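Local coordinates for hypothetical protein, similar to alpha-acetolactate decarboxylase (Staphylococcus aureus subsp. aureus, PDB 1XV2) that probably catalyses, as an alpha-acetolactate decarboxylase homologue, the zinc-dependent decarboxylation of alpha-acetolactate to acetoin, at residues L14-M18 with A19-E23; M106-E109 with N110-S113; F162-E165 with L166-G169; V170-A173 with G174-H178. One frame throughout, in Å; residues are numbered along the deposited sequence.

Contact 1 of 4, residues L14-M18 with A19-E23; sequences LGTLM and AGLLE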
loop_
_atom_site.group_PDB
_atom_site.type_symbol
_atom_site.label_atom_id
_atom_site.label_comp_id
_atom_site.label_asym_id
_atom_site.label_seq_id
_atom_site.Cartn_x
_atom_site.Cartn_y
_atom_site.Cartn_z
ATOM N N LEU A 14 -7.125 5.624 3.950
ATOM C CA LEU A 14 -8.439 5.603 4.578
ATOM C C LEU A 14 -8.341 5.302 6.070
ATOM O O LEU A 14 -9.037 5.907 6.878
ATOM C CB LEU A 14 -9.332 4.562 3.902
ATOM C CG LEU A 14 -10.739 4.414 4.484
ATOM C CD1 LEU A 14 -11.457 5.751 4.436
ATOM C CD2 LEU A 14 -11.502 3.359 3.704
ATOM N N GLY A 15 -7.463 4.372 6.427
ATOM C CA GLY A 15 -7.297 4.010 7.822
ATOM C C GLY A 15 -6.816 5.148 8.707
ATOM O O GLY A 15 -7.271 5.286 9.838
ATOM N N THR A 16 -5.889 5.955 8.200
ATOM C CA THR A 16 -5.355 7.081 8.956
ATOM C C THR A 16 -6.387 8.208 9.026
ATOM O O THR A 16 -6.442 8.950 10.007
ATOM C CB THR A 16 -4.043 7.611 8.321
ATOM O OG1 THR A 16 -3.023 6.608 8.425
ATOM C CG2 THR A 16 -3.574 8.875 9.028
ATOM N N LEU A 17 -7.198 8.342 7.981
ATOM C CA LEU A 17 -8.238 9.364 7.979
ATOM C C LEU A 17 -9.226 8.958 9.073
ATOM O O LEU A 17 -9.587 9.768 9.926
ATOM C CB LEU A 17 -8.956 9.414 6.623
ATOM C CG LEU A 17 -9.920 10.589 6.413
ATOM C CD1 LEU A 17 -9.116 11.851 6.134
ATOM C CD2 LEU A 17 -10.867 10.299 5.248
HETATM N N MSE A 18 -9.643 7.691 9.048
HETATM C CA MSE A 18 -10.585 7.156 10.033
HETATM C C MSE A 18 -10.066 7.353 11.453
HETATM O O MSE A 18 -10.844 7.509 12.395
HETATM C CB MSE A 18 -10.814 5.658 9.799
HETATM C CG MSE A 18 -11.532 5.298 8.510
HETATM SE SE MSE A 18 -13.374 5.890 8.448
HETATM C CE MSE A 18 -14.148 4.638 9.679
ATOM N N ALA A 19 -8.744 7.340 11.597
ATOM C CA ALA A 19 -8.103 7.502 12.896
ATOM C C ALA A 19 -8.243 8.909 13.469
ATOM O O ALA A 19 -7.965 9.129 14.647
ATOM C CB ALA A 19 -6.630 7.128 12.795
ATOM N N GLY A 20 -8.653 9.867 12.640
ATOM C CA GLY A 20 -8.822 11.219 13.139
ATOM C C GLY A 20 -7.885 12.279 12.589
ATOM O O GLY A 20 -7.953 13.434 13.008
ATOM N N LEU A 21 -7.008 11.905 11.663
ATOM C CA LEU A 21 -6.090 12.876 11.080
ATOM C C LEU A 21 -6.761 13.499 9.863
ATOM O O LEU A 21 -6.575 13.055 8.732
ATOM C CB LEU A 21 -4.768 12.203 10.694
ATOM C CG LEU A 21 -3.867 11.855 11.884
ATOM C CD1 LEU A 21 -4.511 10.776 12.728
ATOM C CD2 LEU A 21 -2.513 11.387 11.379
ATOM N N LEU A 22 -7.537 14.547 10.113
ATOM C CA LEU A 22 -8.285 15.211 9.057
ATOM C C LEU A 22 -7.664 16.480 8.479
ATOM O O LEU A 22 -8.289 17.150 7.660
ATOM C CB LEU A 22 -9.697 15.508 9.565
ATOM C CG LEU A 22 -10.342 14.363 10.358
ATOM C CD1 LEU A 22 -11.776 14.732 10.719
ATOM C CD2 LEU A 22 -10.308 13.075 9.537
ATOM N N GLU A 23 -6.446 16.816 8.893
ATOM C CA GLU A 23 -5.789 18.011 8.365
ATOM C C GLU A 23 -5.561 17.917 6.856
ATOM O O GLU A 23 -5.185 16.865 6.342
ATOM C CB GLU A 23 -4.444 18.239 9.065
ATOM C CG GLU A 23 -4.549 18.931 10.415
ATOM C CD GLU A 23 -3.190 19.201 11.044
ATOM O OE1 GLU A 23 -2.265 19.625 10.319
ATOM O OE2 GLU A 23 -3.052 19.004 12.267
#
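Thr16 and Leu21 meet through methyl groups where helix 14-18 ends: Thr16 CG2 lies 3.6 Å from Leu21 CD2, and the two side chains approach at a slant. With its CG2 trans to its own backbone N (chi1 -66° to OG1), Thr16 offers the methyl to Leu21 and keeps OG1 on the other branch, where it is hydrogen-bonded to Tyr226 OH and Thr13 OG1. Leu21 CB and CD1 sit close to Thr16 O as well, and both side chains also pack on Phe219. On another side of the turn Leu17 CD1 comes to 3.8 Å from Leu22 CD2, the two side chains roughly perpendicular. Leu17 reaches it although its CB starts away from the loop, because chi1 of -171° swings the branch beside the carbonyl carbon. Leu22 CD2 also rests 3.4 Å from Leu17 O. Between these two apolar pairs the backbone closes in a Schellman motif. Gly20, with positive phi, gives its N-H to Leu17 O at 2.9 Å, from above the carbonyl plane, and Leu21 N reaches back to Thr16 O in a weak bond of 3.4 Å. Ala19 N makes only weak bonds, to Gly15 O and Thr16 O, while its CB lies against the same two oxygens. Met18, present as selenomethionine and curled at both chi2 and chi3, turns instead to helix 229-236. The pairing of Thr16 with Leu21 is the apolar contact usual in Schellman caps: the firm Gly20 bond, the weaker Leu21 bond and the methyl contact together cap the last turn, with apolar carbon over the end of the helix.

Contact 2 of 4, residues M106-E109 with N110-S113; sequences MLSE and NLFS
Leu107 lays its CD2 methyl against Leu111 CD1, 3.7 Å apart, the two side chains slanted across one another, and the CB of Ser108 adds a further carbon beside Leu111 CD1. This apolar patch flanks a type I beta turn running from Ser108 to Leu111, closed by Leu111 N and Ser108 O at 3.2 Å, with the donor standing well above the carbonyl plane. Ser108 OG, trans to its backbone N (chi1 175°), reaches forward over the turn and takes the N-H of Asn110, two residues on, at 3.0 Å, so the residue heads an ST turn within the beta turn. The amide of Asn110 folds back the same way: its ND2 makes a weak bond of 3.3 Å to Ser108 OG. Both polar ends have partners in the second subunit, Ser108 OG on Val220 O and Asn110 ND2 on Ala222 O of that chain. Inside the bend a water donates toward Ser108 O at 2.8 Å and Leu111 O at 2.7 Å, and also bonds Ser113 OG; with further acceptors nearby, its two protons are probably shared. The methyl CE of Met106, also selenomethionine, lies 4.0 Å from Ser113 OG, and the side chain packs further on Phe162. Glu109 points out of the turn and pairs with Lys103. Ser108 OG thus accepts an N-H from its own turn while bonding a carbonyl of the partner chain, so in this link between helix 95-105 and strand 113-118 one hydroxyl serves both the local turn and the dimer interface.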
loop_
_atom_site.group_PDB
_atom_site.type_symbol
_atom_site.label_atom_id
_atom_site.label_comp_id
_atom_site.label_asym_id
_atom_site.label_seq_id
_atom_site.Cartn_x
_atom_site.Cartn_y
_atom_site.Cartn_z
HETATM N N MSE A 106 -13.602 -7.112 -14.428
HETATM C CA MSE A 106 -12.279 -6.624 -14.047
HETATM C C MSE A 106 -11.246 -7.721 -14.283
HETATM O O MSE A 106 -11.588 -8.905 -14.319
HETATM C CB MSE A 106 -12.253 -6.207 -12.574
HETATM C CG MSE A 106 -12.548 -7.327 -11.594
HETATM SE SE MSE A 106 -12.248 -6.795 -9.754
HETATM C CE MSE A 106 -13.589 -5.420 -9.620
ATOM N N LEU A 107 -9.986 -7.325 -14.444
ATOM C CA LEU A 107 -8.905 -8.277 -14.682
ATOM C C LEU A 107 -8.682 -9.213 -13.502
ATOM O O LEU A 107 -8.431 -10.404 -13.681
ATOM C CB LEU A 107 -7.599 -7.538 -14.986
ATOM C CG LEU A 107 -6.340 -8.415 -15.017
ATOM C CD1 LEU A 107 -6.485 -9.500 -16.075
ATOM C CD2 LEU A 107 -5.120 -7.547 -15.301
ATOM N N SER A 108 -8.772 -8.668 -12.292
ATOM C CA SER A 108 -8.563 -9.464 -11.093
ATOM C C SER A 108 -8.976 -8.722 -9.832
ATOM O O SER A 108 -8.737 -7.521 -9.698
ATOM C CB SER A 108 -7.093 -9.856 -10.976
ATOM O OG SER A 108 -6.851 -10.531 -9.758
ATOM N N GLU A 109 -9.597 -9.446 -8.906
ATOM C CA GLU A 109 -10.013 -8.847 -7.651
ATOM C C GLU A 109 -8.814 -8.792 -6.711
ATOM O O GLU A 109 -8.945 -8.422 -5.549
ATOM C CB GLU A 109 -11.152 -9.647 -7.014
ATOM C CG GLU A 109 -10.862 -11.122 -6.822
ATOM C CD GLU A 109 -11.886 -11.801 -5.929
ATOM O OE1 GLU A 109 -13.083 -11.441 -6.010
ATOM O OE2 GLU A 109 -11.494 -12.702 -5.156
ATOM N N ASN A 110 -7.648 -9.179 -7.218
ATOM C CA ASN A 110 -6.421 -9.142 -6.428
ATOM C C ASN A 110 -5.639 -7.878 -6.810
ATOM O O ASN A 110 -4.525 -7.649 -6.341
ATOM C CB ASN A 110 -5.562 -10.379 -6.701
ATOM C CG ASN A 110 -6.252 -11.673 -6.311
ATOM O OD1 ASN A 110 -6.736 -11.822 -5.187
ATOM N ND2 ASN A 110 -6.289 -12.624 -7.240
ATOM N N LEU A 111 -6.247 -7.067 -7.671
ATOM C CA LEU A 111 -5.649 -5.824 -8.142
ATOM C C LEU A 111 -6.564 -4.642 -7.867
ATOM O O LEU A 111 -7.759 -4.807 -7.616
ATOM C CB LEU A 111 -5.420 -5.881 -9.653
ATOM C CG LEU A 111 -4.388 -6.850 -10.222
ATOM C CD1 LEU A 111 -4.553 -6.923 -11.733
ATOM C CD2 LEU A 111 -2.990 -6.390 -9.850
ATOM N N PHE A 112 -5.988 -3.448 -7.916
ATOM C CA PHE A 112 -6.750 -2.222 -7.744
ATOM C C PHE A 112 -7.355 -1.982 -9.124
ATOM O O PHE A 112 -6.795 -2.417 -10.132
ATOM C CB PHE A 112 -5.819 -1.056 -7.408
ATOM C CG PHE A 112 -5.464 -0.945 -5.953
ATOM C CD1 PHE A 112 -6.284 -0.244 -5.079
ATOM C CD2 PHE A 112 -4.288 -1.506 -5.467
ATOM C CE1 PHE A 112 -5.935 -0.095 -3.741
ATOM C CE2 PHE A 112 -3.930 -1.366 -4.129
ATOM C CZ PHE A 112 -4.755 -0.657 -3.268
ATOM N N SER A 113 -8.488 -1.292 -9.173
ATOM C CA SER A 113 -9.130 -0.978 -10.445
ATOM C C SER A 113 -9.975 0.277 -10.294
ATOM O O SER A 113 -10.367 0.647 -9.187
ATOM C CB SER A 113 -10.013 -2.138 -10.916
ATOM O OG SER A 113 -11.027 -2.426 -9.968
HETATM O O HOH W 1 -9.563 -4.890 -9.556
#

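Contact 3 of 4, residues F162-E165 with L166-G169; sequences FTPE and LFHG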
loop_
_atom_site.group_PDB
_atom_site.type_symbol
_atom_site.label_atom_id
_atom_site.label_comp_id
_atom_site.label_asym_id
_atom_site.label_seq_id
_atom_site.Cartn_x
_atom_site.Cartn_y
_atom_site.Cartn_z
ATOM N N PHE A 162 -11.722 0.137 -6.792
ATOM C CA PHE A 162 -11.876 -1.133 -6.110
ATOM C C PHE A 162 -10.529 -1.416 -5.467
ATOM O O PHE A 162 -9.488 -1.311 -6.121
ATOM C CB PHE A 162 -12.209 -2.252 -7.095
ATOM C CG PHE A 162 -12.297 -3.607 -6.452
ATOM C CD1 PHE A 162 -13.451 -3.998 -5.777
ATOM C CD2 PHE A 162 -11.214 -4.477 -6.489
ATOM C CE1 PHE A 162 -13.527 -5.238 -5.146
ATOM C CE2 PHE A 162 -11.279 -5.721 -5.861
ATOM C CZ PHE A 162 -12.441 -6.101 -5.187
ATOM N N THR A 163 -10.553 -1.758 -4.185
ATOM C CA THR A 163 -9.340 -2.066 -3.445
ATOM C C THR A 163 -9.332 -3.554 -3.108
ATOM O O THR A 163 -10.305 -4.073 -2.565
ATOM C CB THR A 163 -9.282 -1.258 -2.137
ATOM O OG1 THR A 163 -9.309 0.141 -2.445
ATOM C CG2 THR A 163 -8.017 -1.587 -1.357
ATOM N N PRO A 164 -8.236 -4.261 -3.436
ATOM C CA PRO A 164 -8.141 -5.697 -3.150
ATOM C C PRO A 164 -8.009 -5.958 -1.652
ATOM O O PRO A 164 -7.460 -5.136 -0.914
ATOM C CB PRO A 164 -6.913 -6.125 -3.954
ATOM C CG PRO A 164 -6.052 -4.903 -3.911
ATOM C CD PRO A 164 -7.035 -3.782 -4.143
ATOM N N GLU A 165 -8.514 -7.109 -1.213
ATOM C CA GLU A 165 -8.515 -7.493 0.197
ATOM C C GLU A 165 -7.296 -7.115 1.037
ATOM O O GLU A 165 -7.428 -6.412 2.034
ATOM C CB GLU A 165 -8.759 -9.002 0.333
ATOM C CG GLU A 165 -9.240 -9.420 1.714
ATOM C CD GLU A 165 -9.423 -10.925 1.853
ATOM O OE1 GLU A 165 -9.972 -11.556 0.923
ATOM O OE2 GLU A 165 -9.028 -11.477 2.902
ATOM N N LEU A 166 -6.117 -7.587 0.646
ATOM C CA LEU A 166 -4.895 -7.309 1.401
ATOM C C LEU A 166 -4.648 -5.822 1.642
ATOM O O LEU A 166 -3.934 -5.447 2.571
ATOM C CB LEU A 166 -3.681 -7.918 0.690
ATOM C CG LEU A 166 -2.321 -7.747 1.378
ATOM C CD1 LEU A 166 -2.349 -8.395 2.750
ATOM C CD2 LEU A 166 -1.226 -8.368 0.519
ATOM N N PHE A 167 -5.239 -4.974 0.812
ATOM C CA PHE A 167 -5.048 -3.543 0.964
ATOM C C PHE A 167 -6.170 -2.842 1.721
ATOM O O PHE A 167 -6.222 -1.614 1.774
ATOM C CB PHE A 167 -4.837 -2.914 -0.412
ATOM C CG PHE A 167 -3.465 -3.152 -0.969
ATOM C CD1 PHE A 167 -2.437 -2.244 -0.729
ATOM C CD2 PHE A 167 -3.185 -4.299 -1.704
ATOM C CE1 PHE A 167 -1.150 -2.477 -1.211
ATOM C CE2 PHE A 167 -1.902 -4.540 -2.189
ATOM C CZ PHE A 167 -0.884 -3.627 -1.942
ATOM N N HIS A 168 -7.066 -3.619 2.314
ATOM C CA HIS A 168 -8.152 -3.035 3.089
ATOM C C HIS A 168 -7.521 -2.241 4.236
ATOM O O HIS A 168 -6.705 -2.768 4.989
ATOM C CB HIS A 168 -9.072 -4.137 3.631
ATOM C CG HIS A 168 -9.914 -4.793 2.577
ATOM N ND1 HIS A 168 -10.792 -5.820 2.858
ATOM C CD2 HIS A 168 -10.034 -4.550 1.250
ATOM C CE1 HIS A 168 -11.417 -6.179 1.750
ATOM N NE2 HIS A 168 -10.975 -5.424 0.760
ATOM N N GLY A 169 -7.896 -0.971 4.359
ATOM C CA GLY A 169 -7.323 -0.130 5.396
ATOM C C GLY A 169 -6.554 0.988 4.716
ATOM O O GLY A 169 -6.773 2.167 4.997
HETATM O O HOH W 2 -11.686 -6.292 -2.140
#
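His168 folds back over Glu165, starting at CB, which lies 3.2 Å from Glu165 O. The next atom, His168 CG, is nearer still to Glu165 O at 3.0 Å, since that carbonyl oxygen sits over one ring face, displaced toward its rim. Chi1 of -72° puts CG beside the backbone N, which brings the ring back over Glu165, whose carbonyl accepts the His168 N-H. Farther out, His168 CD2 passes 3.4 Å from Pro164 O, and CE1 runs alongside Glu165 CG. On that same face Glu165 CA lies close to the normal through the His168 ring centroid, 3.4 Å away and 18° off it, a CH-pi contact. At the tip, His168 NE2 meets a water at 3.1 Å that lies in the ring plane and donates to Thr163 O. The backbone beneath is a short 3-10 turn: Phe167 N bonds to Pro164 O, and His168 N to Glu165 O at 2.8 Å, the latter donor lying above the carbonyl plane. Beyond the histidine, Thr163 CG2 packs on Phe167 CB at 3.6 Å, its side chain about perpendicular to that of Phe167, while Pro164 CG approaches the Phe167 ring at CD2 from an oblique direction. That ring stands edge-to-face with Phe112 and touches Val170 of the second subunit. Glu165 OE2 ends well short of ND1, so no salt bridge joins the two. The 3-10 bonds set the turn that leaves strand 154-163, and the CH-pi contact and the bridging water fix the imidazole over it, with a carbonyl oxygen rather than a charged group against its face.

Contact 4 of 4, residues V170-A173 with G174-H178; sequences VGSA and GFHIH. With ZN (zinc ion), chain E.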
loop_
_atom_site.group_PDB
_atom_site.type_symbol
_atom_site.label_atom_id
_atom_site.label_comp_id
_atom_site.label_asym_id
_atom_site.label_seq_id
_atom_site.Cartn_x
_atom_site.Cartn_y
_atom_site.Cartn_z
ATOM N N VAL A 170 -5.645 0.611 3.821
ATOM C CA VAL A 170 -4.866 1.582 3.057
ATOM C C VAL A 170 -5.901 2.234 2.150
ATOM O O VAL A 170 -5.922 3.450 1.956
ATOM C CB VAL A 170 -3.783 0.882 2.201
ATOM C CG1 VAL A 170 -3.048 1.902 1.333
ATOM C CG2 VAL A 170 -2.804 0.167 3.108
ATOM N N GLY A 171 -6.768 1.387 1.611
ATOM C CA GLY A 171 -7.855 1.836 0.764
ATOM C C GLY A 171 -9.111 1.351 1.463
ATOM O O GLY A 171 -9.085 1.127 2.671
ATOM N N SER A 172 -10.205 1.178 0.730
ATOM C CA SER A 172 -11.441 0.709 1.347
ATOM C C SER A 172 -11.754 -0.717 0.918
ATOM O O SER A 172 -11.398 -1.139 -0.175
ATOM C CB SER A 172 -12.602 1.634 0.985
ATOM O OG SER A 172 -12.707 1.788 -0.415
ATOM N N ALA A 173 -12.425 -1.452 1.794
ATOM C CA ALA A 173 -12.788 -2.838 1.533
ATOM C C ALA A 173 -13.712 -2.982 0.329
ATOM O O ALA A 173 -14.931 -2.937 0.470
ATOM C CB ALA A 173 -13.452 -3.433 2.774
ATOM N N GLY A 174 -13.137 -3.159 -0.855
ATOM C CA GLY A 174 -13.955 -3.305 -2.046
ATOM C C GLY A 174 -14.143 -2.015 -2.831
ATOM O O GLY A 174 -13.183 -1.280 -3.065
ATOM N N PHE A 175 -15.380 -1.735 -3.236
ATOM C CA PHE A 175 -15.680 -0.536 -4.011
ATOM C C PHE A 175 -15.868 0.727 -3.176
ATOM O O PHE A 175 -16.464 0.699 -2.097
ATOM C CB PHE A 175 -16.945 -0.752 -4.854
ATOM C CG PHE A 175 -16.780 -1.761 -5.955
ATOM C CD1 PHE A 175 -16.047 -1.450 -7.097
ATOM C CD2 PHE A 175 -17.348 -3.025 -5.847
ATOM C CE1 PHE A 175 -15.880 -2.386 -8.121
ATOM C CE2 PHE A 175 -17.186 -3.969 -6.864
ATOM C CZ PHE A 175 -16.450 -3.646 -8.002
ATOM N N HIS A 176 -15.344 1.833 -3.687
ATOM C CA HIS A 176 -15.483 3.127 -3.037
ATOM C C HIS A 176 -15.827 4.049 -4.195
ATOM O O HIS A 176 -14.990 4.311 -5.061
ATOM C CB HIS A 176 -14.179 3.553 -2.358
ATOM C CG HIS A 176 -14.292 4.838 -1.596
ATOM N ND1 HIS A 176 -13.269 5.336 -0.819
ATOM C CD2 HIS A 176 -15.302 5.736 -1.508
ATOM C CE1 HIS A 176 -13.643 6.486 -0.286
ATOM N NE2 HIS A 176 -14.871 6.750 -0.689
ATOM N N ILE A 177 -17.068 4.524 -4.214
ATOM C CA ILE A 177 -17.544 5.359 -5.305
ATOM C C ILE A 177 -18.307 6.606 -4.893
ATOM O O ILE A 177 -19.030 6.612 -3.895
ATOM C CB ILE A 177 -18.471 4.546 -6.229
ATOM C CG1 ILE A 177 -19.522 3.819 -5.384
ATOM C CG2 ILE A 177 -17.664 3.543 -7.041
ATOM C CD1 ILE A 177 -20.605 3.131 -6.192
ATOM N N HIS A 178 -18.149 7.654 -5.692
ATOM C CA HIS A 178 -18.834 8.921 -5.470
ATOM C C HIS A 178 -19.661 9.198 -6.716
ATOM O O HIS A 178 -19.383 8.650 -7.782
ATOM C CB HIS A 178 -17.835 10.063 -5.258
ATOM C CG HIS A 178 -17.173 10.050 -3.914
ATOM N ND1 HIS A 178 -16.310 11.044 -3.503
ATOM C CD2 HIS A 178 -17.249 9.171 -2.888
ATOM C CE1 HIS A 178 -15.883 10.777 -2.281
ATOM N NE2 HIS A 178 -16.439 9.647 -1.885
HETATM ZN ZN ZN E . -16.053 8.538 0.039
HETATM O O HOH W 3 -11.672 1.233 -3.032
HETATM O O HOH W 4 -10.743 4.285 -0.795
HETATM O O HOH W 5 -16.603 10.138 1.781
HETATM O O HOH W 6 -15.134 8.100 2.329
HETATM O O HOH W 7 -14.254 9.908 1.053
#
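Ser172 turns its hydroxyl onto the base of the His176 side chain, OG lying 3.0 Å from His176 CB and oblique to the imidazole, neither of them bonding the other directly. From there the hydroxyl reaches two waters. One joins it to Gly174 O, to which the water donates at 2.9 Å. The other accepts the N-H of His176 ND1 at 2.7 Å, in the plane of the ring, and carries a longer bond to Ser172 OG. With ND1 donating there, His176 NE2 on the other side of the imidazole faces the zinc ion at 2.3 Å. His176 and His178 project from the same face of strand 174-181, with Ile177 between them turned the other way onto Phe99, and His178 NE2 binds the same zinc ion, also at 2.3 Å. The two side chains leave the strand differently: CG is trans to the backbone N in His176 (chi1 -176°) and beside it in His178 (chi1 -75°). His189 is the third protein ligand, its ring steeply inclined to both of theirs, and three waters, 2.4 to 2.5 Å from the zinc ion, complete six ligands with the three histidines. His178 ND1 is held by Val49 O. Each strand histidine is thus oriented by a bond from ND1, through a water to Ser172 in one case, and the zinc would be expected to polarise its bound waters; as in related decarboxylases, these waters probably mark where substrate oxygens would bind.

All four are local contacts in continuous stretches that follow one another along the chain, so none encloses or crosses another. Contact 1 ends the short helix after strand 7-11, and contact 2 turns the chain from helix 95-105 into strand 113-118. Contacts 3 and 4 run on without a break, together forming the connection between the antiparallel neighbours 154-163 and 174-181. Space brings the separate turns together: Gly169 O and Val170 O probably receive the N-H groups of Gly15 and Leu14, tying this connection to contact 1, while Ser113 O probably bonds Phe162 N, fixing contact 2 beside contact 3. The second subunit reaches all four, and contact 4 supplies two of the three zinc histidines.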